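Local coordinates for Cbs-cp12 (Microcystis aeruginosa PCC 7806, PDB 5NMU), which is a cyanobacterial CBS–CP12 fusion protein that forms hexamers and is probably involved in redox regulation of photosynthesis, at residues 102-107 and 118-123. Numbering follows the deposited sequence.
Sequences RIRRAP and ISVSDI
A106 and I118 face each other as an antiparallel hydrogen-bonded pair in the two-stranded hairpin of a CBS domain, and they illustrate how a hairpin can pass its ladder directly on to a helix. A106 N donates to I118 O at 2.8 Å, and I118 N returns a nearly straight bond (175°) to A106 O. One step along, R105 and S119 make the non-hydrogen-bonded pair, their CA atoms 4.0 Å apart. The ladder then runs past the strand end: V120 N, already in helix 120-126, donates to R104 O at 2.8 Å, the donor tilted 24° from the carbonyl plane. Both methyls of V120 lie against that same carbonyl, and CG2 also packs on R104 CB at 3.7 Å, the two side chains running alongside each other in the same direction.

On the face shared by R105 and S119, the arginine chain bends at chi3, bringing NH1 obliquely to 3.4 Å from S119 CB. NH2 donates a hydrogen bond to a water lying in the guanidinium plane, and this water donates in turn to S121 OG, tying the strand to the first turn of the helix. S121 OG also bonds to E55 and R37 of a second subunit, so the link sits at a subunit interface. A106 and I118, on the other face, both pack on F98 of helix 91-101.

What fixes the helix start is a capping box. S119, the N-cap, holds OG between its backbone N and carbonyl carbon (chi1 74°), where it accepts from D122 N; reciprocally, S119 N donates to D122 OD2 at 2.9 Å, meeting the carboxylate on its anti side. The other oxygen, D122 OD1, accepts from T12 OG1 and pairs with K126 NZ.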
ATOM      1  N   ARG A 102       2.146   7.072   7.880  1.00 38.50           N
ATOM      2  CA  ARG A 102       1.358   7.666   6.805  1.00 39.87           C
ATOM      3  C   ARG A 102       0.164   8.388   7.365  1.00 37.67           C
ATOM      4  O   ARG A 102      -0.923   8.134   6.898  1.00 36.25           O
ATOM      5  CB  ARG A 102       0.851   6.620   5.793  1.00 45.46           C
ATOM      6  CG  ARG A 102       1.897   5.649   5.216  1.00 51.80           C
ATOM      7  CD  ARG A 102       2.496   6.120   3.885  1.00 59.83           C
ATOM      8  NE  ARG A 102       3.881   6.632   3.995  1.00 65.84           N
ATOM      9  CZ  ARG A 102       4.467   7.504   3.148  1.00 67.09           C
ATOM     10  NH1 ARG A 102       3.799   8.069   2.095  1.00 60.41           N
ATOM     11  NH2 ARG A 102       5.743   7.856   3.391  1.00 66.78           N
ATOM     12  N   ILE A 103       0.353   9.240   8.372  1.00 33.67           N
ATOM     13  CA  ILE A 103      -0.686  10.137   8.844  1.00 33.66           C
ATOM     14  C   ILE A 103      -0.195  11.544   8.678  1.00 32.29           C
ATOM     15  O   ILE A 103       0.983  11.753   8.422  1.00 31.64           O
ATOM     16  CB  ILE A 103      -1.069   9.928  10.317  1.00 34.63           C
ATOM     17  CG1 ILE A 103       0.161  10.104  11.214  1.00 34.16           C
ATOM     18  CG2 ILE A 103      -1.756   8.557  10.475  1.00 35.85           C
ATOM     19  CD1 ILE A 103      -0.159   9.946  12.683  1.00 35.15           C
ATOM     20  N   ARG A 104      -1.097  12.500   8.811  1.00 31.70           N
ATOM     21  CA  ARG A 104      -0.761  13.918   8.647  1.00 32.09           C
ATOM     22  C   ARG A 104      -1.027  14.710   9.911  1.00 31.41           C
ATOM     23  O   ARG A 104      -0.718  15.912   9.947  1.00 32.13           O
ATOM     24  CB  ARG A 104      -1.521  14.497   7.458  1.00 33.39           C
ATOM     25  CG  ARG A 104      -0.995  13.882   6.152  1.00 36.40           C
ATOM     26  CD  ARG A 104      -1.996  13.842   5.059  1.00 38.03           C
ATOM     27  NE  ARG A 104      -3.239  13.132   5.436  1.00 38.59           N
ATOM     28  CZ  ARG A 104      -3.497  11.847   5.280  1.00 37.30           C
ATOM     29  NH1 ARG A 104      -2.610  11.034   4.740  1.00 37.38           N
ATOM     30  NH2 ARG A 104      -4.678  11.386   5.672  1.00 37.57           N
ATOM     31  N   ARG A 105      -1.476  14.045  10.971  1.00 31.29           N
ATOM     32  CA  ARG A 105      -2.147  14.732  12.081  1.00 33.57           C
ATOM     33  C   ARG A 105      -2.276  13.797  13.306  1.00 32.32           C
ATOM     34  O   ARG A 105      -2.617  12.635  13.127  1.00 31.72           O
ATOM     35  CB  ARG A 105      -3.572  14.968  11.499  1.00 37.16           C
ATOM     36  CG  ARG A 105      -4.233  16.151  11.880  1.00 39.64           C
ATOM     37  CD  ARG A 105      -5.453  16.317  10.964  1.00 38.95           C
ATOM     38  NE  ARG A 105      -5.039  16.588   9.610  1.00 40.29           N
ATOM     39  CZ  ARG A 105      -4.518  17.714   9.152  1.00 39.00           C
ATOM     40  NH1 ARG A 105      -4.316  18.715   9.941  1.00 40.88           N
ATOM     41  NH2 ARG A 105      -4.165  17.812   7.881  1.00 37.83           N
ATOM     42  N   ALA A 106      -2.016  14.273  14.525  1.00 32.65           N
ATOM     43  CA  ALA A 106      -2.127  13.425  15.747  1.00 32.41           C
ATOM     44  C   ALA A 106      -2.414  14.260  16.986  1.00 32.72           C
ATOM     45  O   ALA A 106      -1.985  15.406  17.073  1.00 32.87           O
ATOM     46  CB  ALA A 106      -0.878  12.591  15.947  1.00 31.81           C
ATOM     47  N   PRO A 107      -3.183  13.711  17.931  1.00 33.49           N
ATOM     48  CA  PRO A 107      -3.278  14.456  19.219  1.00 34.09           C
ATOM     49  C   PRO A 107      -1.907  14.448  19.888  1.00 33.97           C
ATOM     50  O   PRO A 107      -1.170  13.461  19.749  1.00 34.21           O
ATOM     51  CB  PRO A 107      -4.251  13.624  20.056  1.00 33.76           C
ATOM     52  CG  PRO A 107      -4.090  12.242  19.515  1.00 34.13           C
ATOM     53  CD  PRO A 107      -3.868  12.406  18.001  1.00 33.14           C
ATOM     54  N   ILE A 118      -1.183  18.129  16.586  1.00 32.88           N
ATOM     55  CA  ILE A 118      -0.025  18.471  15.760  1.00 32.13           C
ATOM     56  C   ILE A 118      -0.192  17.825  14.352  1.00 31.64           C
ATOM     57  O   ILE A 118      -0.567  16.634  14.239  1.00 29.87           O
ATOM     58  CB  ILE A 118       1.291  18.075  16.461  1.00 31.90           C
ATOM     59  CG1 ILE A 118       2.497  18.655  15.714  1.00 32.32           C
ATOM     60  CG2 ILE A 118       1.458  16.573  16.576  1.00 31.24           C
ATOM     61  CD1 ILE A 118       3.796  18.607  16.481  1.00 32.82           C
ATOM     62  N   SER A 119       0.105  18.620  13.321  1.00 31.53           N
ATOM     63  CA  SER A 119      -0.088  18.215  11.921  1.00 31.26           C
ATOM     64  C   SER A 119       1.147  18.528  11.086  1.00 31.55           C
ATOM     65  O   SER A 119       2.080  19.216  11.523  1.00 28.79           O
ATOM     66  CB  SER A 119      -1.232  18.993  11.296  1.00 31.14           C
ATOM     67  OG  SER A 119      -0.829  20.317  11.045  1.00 30.92           O
ATOM     68  N   VAL A 120       1.105  17.982   9.881  1.00 30.96           N
ATOM     69  CA  VAL A 120       2.085  18.289   8.870  1.00 31.61           C
ATOM     70  C   VAL A 120       2.214  19.771   8.606  1.00 32.13           C
ATOM     71  O   VAL A 120       3.345  20.231   8.391  1.00 32.79           O
ATOM     72  CB  VAL A 120       1.871  17.489   7.551  1.00 31.57           C
ATOM     73  CG1 VAL A 120       2.241  16.051   7.819  1.00 32.17           C
ATOM     74  CG2 VAL A 120       0.447  17.590   6.994  1.00 33.86           C
ATOM     75  N   SER A 121       1.095  20.502   8.660  1.00 31.59           N
ATOM     76  CA  SER A 121       1.081  21.956   8.510  1.00 33.24           C
ATOM     77  C   SER A 121       1.855  22.660   9.684  1.00 34.34           C
ATOM     78  O   SER A 121       2.638  23.565   9.453  1.00 33.17           O
ATOM     79  CB  SER A 121      -0.353  22.490   8.457  1.00 33.29           C
ATOM     80  OG  SER A 121      -1.141  21.785   7.513  1.00 34.41           O
ATOM     81  N   ASP A 122       1.616  22.216  10.922  1.00 35.10           N
ATOM     82  CA  ASP A 122       2.347  22.733  12.067  1.00 36.28           C
ATOM     83  C   ASP A 122       3.831  22.550  11.860  1.00 36.43           C
ATOM     84  O   ASP A 122       4.588  23.463  12.126  1.00 36.80           O
ATOM     85  CB  ASP A 122       1.923  22.081  13.366  1.00 36.39           C
ATOM     86  CG  ASP A 122       0.493  22.356  13.719  1.00 36.26           C
ATOM     87  OD1 ASP A 122       0.027  23.521  13.670  1.00 37.04           O
ATOM     88  OD2 ASP A 122      -0.161  21.368  14.087  1.00 36.52           O
ATOM     89  N   ILE A 123       4.236  21.423  11.294  1.00 34.46           N
ATOM     90  CA  ILE A 123       5.617  21.222  11.022  1.00 35.12           C
ATOM     91  C   ILE A 123       6.108  22.162   9.906  1.00 36.54           C
ATOM     92  O   ILE A 123       7.151  22.821  10.064  1.00 37.41           O
ATOM     93  CB  ILE A 123       5.936  19.764  10.649  1.00 35.20           C
ATOM     94  CG1 ILE A 123       5.592  18.848  11.827  1.00 35.13           C
ATOM     95  CG2 ILE A 123       7.416  19.617  10.313  1.00 35.74           C
ATOM     96  CD1 ILE A 123       5.625  17.369  11.538  1.00 35.46           C
TER
HETATM   97  O   HOH W   1      -3.213  19.830   6.496  1.00 37.09           O